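Local coordinates for protein IAA acetyltransferase (Bacillus cereus ATCC 14579, PDB 1Y9K) that probably transfers an acetyl group to an amine, as a member of the GNAT family of N-acetyltransferases, at residues M3-P16 with V34-V48. Residues are numbered along the deposited sequence; the frame is centred on the assembly and turned at random.
Sequences MSVVIERIPKEAIP and VQRGLTYVAKQGGSV
V6 and K43 bond to each other twice through their backbones, and so do E8 and V41. V6 N reaches K43 O at 3.0 Å. V41 N reaches E8 O at 2.8 Å. I10 N adds a bond to T39 O at 3.1 Å. Between these pairs, I7 faces A42 and R9 faces Y40 as non-hydrogen-bonded antiparallel pairs. Just before the strand, V5 CG1 touches A42 CB at 3.7 Å, and V5 CG2 leans on Q44 OE1. The R9 side chain is modelled too close to the Y40 ring, so their packing is doubtful. One face of its guanidinium lies over L38 CB.

On the other face, E8 and K43 cross at about a right angle. E8 OE2 and K43 NZ form a salt bridge at 3.6 Å. I10 CG1 sits between its backbone N and carbonyl carbon (chi1 54°), which leaves CG2 beside the N and against V41 CG2. The chain then turns and brings P16 CG against V41 CG1 at 3.7 Å, while I15 CD1 meets both methyls of V34. The extended K12 chain lies alongside Q35, and K12 NZ donates to Q35 O at 3.1 Å, near the C-terminal end of helix 27-36.

Helix 78-92 covers V5, I7, Y40 and A42. Strand 48-56 pairs with the other edge of strand 38-43. Two helices link strands 6-10 and 38-43. This antiparallel pairing is the N-terminal part of the central sheet of the GNAT fold.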
loop_
_atom_site.group_PDB
_atom_site.type_symbol
_atom_site.label_atom_id
_atom_site.label_comp_id
_atom_site.label_asym_id
_atom_site.label_seq_id
_atom_site.Cartn_x
_atom_site.Cartn_y
_atom_site.Cartn_z
HETATM N N MSE A 3 -9.477 -11.294 17.523
HETATM C CA MSE A 3 -10.331 -10.095 17.252
HETATM C C MSE A 3 -9.506 -8.814 17.073
HETATM O O MSE A 3 -9.730 -8.052 16.126
HETATM C CB MSE A 3 -11.381 -9.894 18.361
HETATM C CG MSE A 3 -10.793 -9.687 19.772
HETATM SE SE MSE A 3 -11.594 -8.378 20.743
HETATM C CE MSE A 3 -11.316 -6.917 19.720
ATOM N N SER A 4 -8.558 -8.581 17.981
ATOM C CA SER A 4 -7.831 -7.313 18.027
ATOM C C SER A 4 -6.598 -7.325 17.132
ATOM O O SER A 4 -5.715 -8.172 17.289
ATOM C CB SER A 4 -7.445 -6.955 19.467
ATOM O OG SER A 4 -6.635 -7.961 20.047
ATOM N N VAL A 5 -6.548 -6.376 16.201
ATOM C CA VAL A 5 -5.421 -6.243 15.291
ATOM C C VAL A 5 -4.357 -5.339 15.916
ATOM O O VAL A 5 -4.650 -4.221 16.334
ATOM C CB VAL A 5 -5.874 -5.708 13.898
ATOM C CG1 VAL A 5 -4.689 -5.511 12.971
ATOM C CG2 VAL A 5 -6.869 -6.660 13.259
ATOM N N VAL A 6 -3.126 -5.839 15.989
ATOM C CA VAL A 6 -2.008 -5.072 16.546
ATOM C C VAL A 6 -0.986 -4.748 15.453
ATOM O O VAL A 6 -0.500 -5.646 14.769
ATOM C CB VAL A 6 -1.327 -5.821 17.741
ATOM C CG1 VAL A 6 -0.402 -4.891 18.500
ATOM C CG2 VAL A 6 -2.372 -6.387 18.693
ATOM N N ILE A 7 -0.669 -3.463 15.300
ATOM C CA ILE A 7 0.232 -2.989 14.244
ATOM C C ILE A 7 1.548 -2.492 14.827
ATOM O O ILE A 7 1.562 -1.719 15.774
ATOM C CB ILE A 7 -0.411 -1.862 13.371
ATOM C CG1 ILE A 7 -1.786 -2.292 12.842
ATOM C CG2 ILE A 7 0.527 -1.461 12.229
ATOM C CD1 ILE A 7 -2.561 -1.193 12.099
ATOM N N GLU A 8 2.655 -2.927 14.239
ATOM C CA GLU A 8 3.984 -2.574 14.738
ATOM C C GLU A 8 5.022 -2.500 13.610
ATOM O O GLU A 8 4.842 -3.089 12.549
ATOM C CB GLU A 8 4.425 -3.548 15.869
ATOM C CG GLU A 8 4.034 -5.031 15.650
ATOM C CD GLU A 8 4.161 -5.915 16.910
ATOM O OE1 GLU A 8 3.419 -5.695 17.903
ATOM O OE2 GLU A 8 4.990 -6.859 16.891
ATOM N N ARG A 9 6.093 -1.752 13.843
ATOM C CA ARG A 9 7.246 -1.749 12.950
ATOM C C ARG A 9 8.020 -3.055 12.953
ATOM O O ARG A 9 8.154 -3.717 13.986
ATOM C CB ARG A 9 8.215 -0.642 13.329
ATOM C CG ARG A 9 7.971 0.599 12.559
ATOM C CD ARG A 9 9.251 1.203 12.054
ATOM N NE ARG A 9 9.830 0.395 10.992
ATOM C CZ ARG A 9 10.997 0.661 10.425
ATOM N NH1 ARG A 9 11.702 1.722 10.812
ATOM N NH2 ARG A 9 11.455 -0.130 9.470
ATOM N N ILE A 10 8.546 -3.408 11.787
ATOM C CA ILE A 10 9.445 -4.537 11.671
ATOM C C ILE A 10 10.708 -4.080 10.959
ATOM O O ILE A 10 10.658 -3.130 10.178
ATOM C CB ILE A 10 8.802 -5.746 10.930
ATOM C CG1 ILE A 10 8.251 -5.325 9.569
ATOM C CG2 ILE A 10 7.717 -6.410 11.799
ATOM C CD1 ILE A 10 8.464 -6.344 8.497
ATOM N N PRO A 11 11.851 -4.733 11.245
ATOM C CA PRO A 11 13.058 -4.446 10.468
ATOM C C PRO A 11 12.950 -5.014 9.049
ATOM O O PRO A 11 12.213 -5.974 8.820
ATOM C CB PRO A 11 14.157 -5.158 11.261
ATOM C CG PRO A 11 13.460 -6.254 11.965
ATOM C CD PRO A 11 12.093 -5.755 12.285
ATOM N N LYS A 12 13.676 -4.422 8.108
ATOM C CA LYS A 12 13.625 -4.860 6.705
ATOM C C LYS A 12 14.096 -6.307 6.470
ATOM O O LYS A 12 13.718 -6.938 5.481
ATOM C CB LYS A 12 14.369 -3.874 5.797
ATOM C CG LYS A 12 15.707 -3.376 6.311
ATOM C CD LYS A 12 16.007 -2.019 5.691
ATOM C CE LYS A 12 17.445 -1.560 5.952
ATOM N NZ LYS A 12 17.613 -0.097 5.610
ATOM N N GLU A 13 14.903 -6.823 7.397
ATOM C CA GLU A 13 15.402 -8.198 7.347
ATOM C C GLU A 13 14.326 -9.216 7.734
ATOM O O GLU A 13 14.569 -10.422 7.690
ATOM C CB GLU A 13 16.615 -8.370 8.278
ATOM C CG GLU A 13 17.764 -7.393 8.029
ATOM C CD GLU A 13 17.632 -6.076 8.809
ATOM O OE1 GLU A 13 16.647 -5.911 9.567
ATOM O OE2 GLU A 13 18.518 -5.203 8.655
ATOM N N ALA A 14 13.148 -8.720 8.118
ATOM C CA ALA A 14 12.063 -9.568 8.604
ATOM C C ALA A 14 10.748 -9.333 7.866
ATOM O O ALA A 14 9.682 -9.700 8.362
ATOM C CB ALA A 14 11.869 -9.364 10.112
ATOM N N ILE A 15 10.823 -8.730 6.684
ATOM C CA ILE A 15 9.621 -8.402 5.909
ATOM C C ILE A 15 8.817 -9.641 5.483
ATOM O O ILE A 15 9.400 -10.653 5.087
ATOM C CB ILE A 15 9.926 -7.486 4.678
ATOM C CG1 ILE A 15 10.998 -8.107 3.773
ATOM C CG2 ILE A 15 10.326 -6.083 5.141
ATOM C CD1 ILE A 15 10.931 -7.664 2.303
ATOM N N PRO A 16 7.474 -9.575 5.597
ATOM C CA PRO A 16 6.658 -10.620 4.999
ATOM C C PRO A 16 6.589 -10.460 3.481
ATOM O O PRO A 16 5.612 -9.919 2.961
ATOM C CB PRO A 16 5.283 -10.411 5.645
ATOM C CG PRO A 16 5.247 -8.977 6.026
ATOM C CD PRO A 16 6.660 -8.556 6.291
ATOM N N VAL A 34 11.714 -1.605 -0.028
ATOM C CA VAL A 34 11.860 -2.048 1.360
ATOM C C VAL A 34 13.204 -1.610 1.941
ATOM O O VAL A 34 13.264 -1.196 3.094
ATOM C CB VAL A 34 11.590 -3.579 1.577
ATOM C CG1 VAL A 34 10.153 -3.942 1.191
ATOM C CG2 VAL A 34 12.593 -4.440 0.816
ATOM N N GLN A 35 14.259 -1.663 1.125
ATOM C CA GLN A 35 15.592 -1.194 1.511
ATOM C C GLN A 35 15.561 0.261 1.979
ATOM O O GLN A 35 16.186 0.616 2.990
ATOM C CB GLN A 35 16.569 -1.336 0.332
ATOM C CG GLN A 35 18.063 -1.445 0.717
ATOM C CD GLN A 35 18.708 -0.123 1.209
ATOM O OE1 GLN A 35 19.521 -0.133 2.151
ATOM N NE2 GLN A 35 18.357 1.003 0.570
ATOM N N ARG A 36 14.818 1.090 1.246
ATOM C CA ARG A 36 14.793 2.537 1.476
ATOM C C ARG A 36 13.681 2.997 2.419
ATOM O O ARG A 36 13.744 4.098 2.959
ATOM C CB ARG A 36 14.694 3.286 0.141
ATOM C CG ARG A 36 15.976 3.318 -0.686
ATOM C CD ARG A 36 15.774 4.136 -1.971
ATOM N NE ARG A 36 15.196 5.454 -1.685
ATOM C CZ ARG A 36 14.313 6.097 -2.449
ATOM N NH1 ARG A 36 13.874 5.568 -3.596
ATOM N NH2 ARG A 36 13.868 7.288 -2.055
ATOM N N GLY A 37 12.673 2.155 2.625
ATOM C CA GLY A 37 11.462 2.568 3.341
ATOM C C GLY A 37 11.198 1.920 4.688
ATOM O O GLY A 37 12.058 1.225 5.239
ATOM N N LEU A 38 9.995 2.148 5.208
ATOM C CA LEU A 38 9.622 1.719 6.549
ATOM C C LEU A 38 8.434 0.778 6.462
ATOM O O LEU A 38 7.385 1.143 5.926
ATOM C CB LEU A 38 9.265 2.926 7.434
ATOM C CG LEU A 38 10.185 4.153 7.476
ATOM C CD1 LEU A 38 9.449 5.384 8.012
ATOM C CD2 LEU A 38 11.435 3.882 8.299
ATOM N N THR A 39 8.603 -0.427 7.003
ATOM C CA THR A 39 7.593 -1.474 6.915
ATOM C C THR A 39 6.906 -1.710 8.257
ATOM O O THR A 39 7.563 -1.905 9.273
ATOM C CB THR A 39 8.203 -2.793 6.414
ATOM O OG1 THR A 39 8.993 -2.547 5.244
ATOM C CG2 THR A 39 7.117 -3.802 6.091
ATOM N N TYR A 40 5.575 -1.686 8.242
ATOM C CA TYR A 40 4.772 -1.981 9.423
ATOM C C TYR A 40 3.884 -3.189 9.145
ATOM O O TYR A 40 3.348 -3.319 8.047
ATOM C CB TYR A 40 3.935 -0.760 9.830
ATOM C CG TYR A 40 4.773 0.472 10.106
ATOM C CD1 TYR A 40 5.407 1.154 9.061
ATOM C CD2 TYR A 40 4.929 0.960 11.404
ATOM C CE1 TYR A 40 6.185 2.279 9.292
ATOM C CE2 TYR A 40 5.707 2.093 11.652
ATOM C CZ TYR A 40 6.337 2.743 10.583
ATOM O OH TYR A 40 7.121 3.861 10.803
ATOM N N VAL A 41 3.747 -4.082 10.120
ATOM C CA VAL A 41 2.873 -5.246 9.941
ATOM C C VAL A 41 1.675 -5.246 10.892
ATOM O O VAL A 41 1.740 -4.683 11.976
ATOM C CB VAL A 41 3.638 -6.602 10.004
ATOM C CG1 VAL A 41 4.700 -6.670 8.919
ATOM C CG2 VAL A 41 4.246 -6.849 11.403
ATOM N N ALA A 42 0.583 -5.867 10.454
ATOM C CA ALA A 42 -0.582 -6.113 11.300
ATOM C C ALA A 42 -0.597 -7.583 11.732
ATOM O O ALA A 42 -0.404 -8.488 10.906
ATOM C CB ALA A 42 -1.860 -5.759 10.565
ATOM N N LYS A 43 -0.813 -7.814 13.027
ATOM C CA LYS A 43 -0.891 -9.173 13.571
ATOM C C LYS A 43 -2.244 -9.440 14.223
ATOM O O LYS A 43 -2.768 -8.574 14.927
ATOM C CB LYS A 43 0.230 -9.414 14.587
ATOM C CG LYS A 43 1.605 -9.015 14.100
ATOM C CD LYS A 43 2.689 -9.556 14.998
ATOM C CE LYS A 43 4.038 -9.005 14.573
ATOM N NZ LYS A 43 5.163 -9.889 14.973
ATOM N N GLN A 44 -2.812 -10.621 13.957
ATOM C CA GLN A 44 -4.002 -11.131 14.681
ATOM C C GLN A 44 -4.317 -12.609 14.396
ATOM O O GLN A 44 -4.265 -13.057 13.244
ATOM C CB GLN A 44 -5.259 -10.261 14.476
ATOM C CG GLN A 44 -5.967 -10.431 13.149
ATOM C CD GLN A 44 -7.449 -10.687 13.311
ATOM O OE1 GLN A 44 -8.281 -9.912 12.833
ATOM N NE2 GLN A 44 -7.790 -11.783 13.984
ATOM N N GLY A 45 -4.658 -13.344 15.460
ATOM C CA GLY A 45 -4.946 -14.777 15.387
ATOM C C GLY A 45 -3.669 -15.597 15.367
ATOM O O GLY A 45 -3.636 -16.700 14.811
ATOM N N GLY A 46 -2.616 -15.046 15.965
ATOM C CA GLY A 46 -1.302 -15.687 15.998
ATOM C C GLY A 46 -0.440 -15.562 14.741
ATOM O O GLY A 46 0.512 -16.327 14.578
ATOM N N SER A 47 -0.746 -14.607 13.857
ATOM C CA SER A 47 0.037 -14.450 12.621
ATOM C C SER A 47 -0.002 -13.044 12.016
ATOM O O SER A 47 -0.913 -12.265 12.304
ATOM C CB SER A 47 -0.375 -15.501 11.575
ATOM O OG SER A 47 -1.613 -15.163 10.953
ATOM N N VAL A 48 1.004 -12.730 11.198
ATOM C CA VAL A 48 1.028 -11.514 10.377
ATOM C C VAL A 48 0.036 -11.598 9.202
ATOM O O VAL A 48 0.187 -12.426 8.299
ATOM C CB VAL A 48 2.447 -11.210 9.851
ATOM C CG1 VAL A 48 2.423 -10.050 8.829
ATOM C CG2 VAL A 48 3.380 -10.890 11.012
#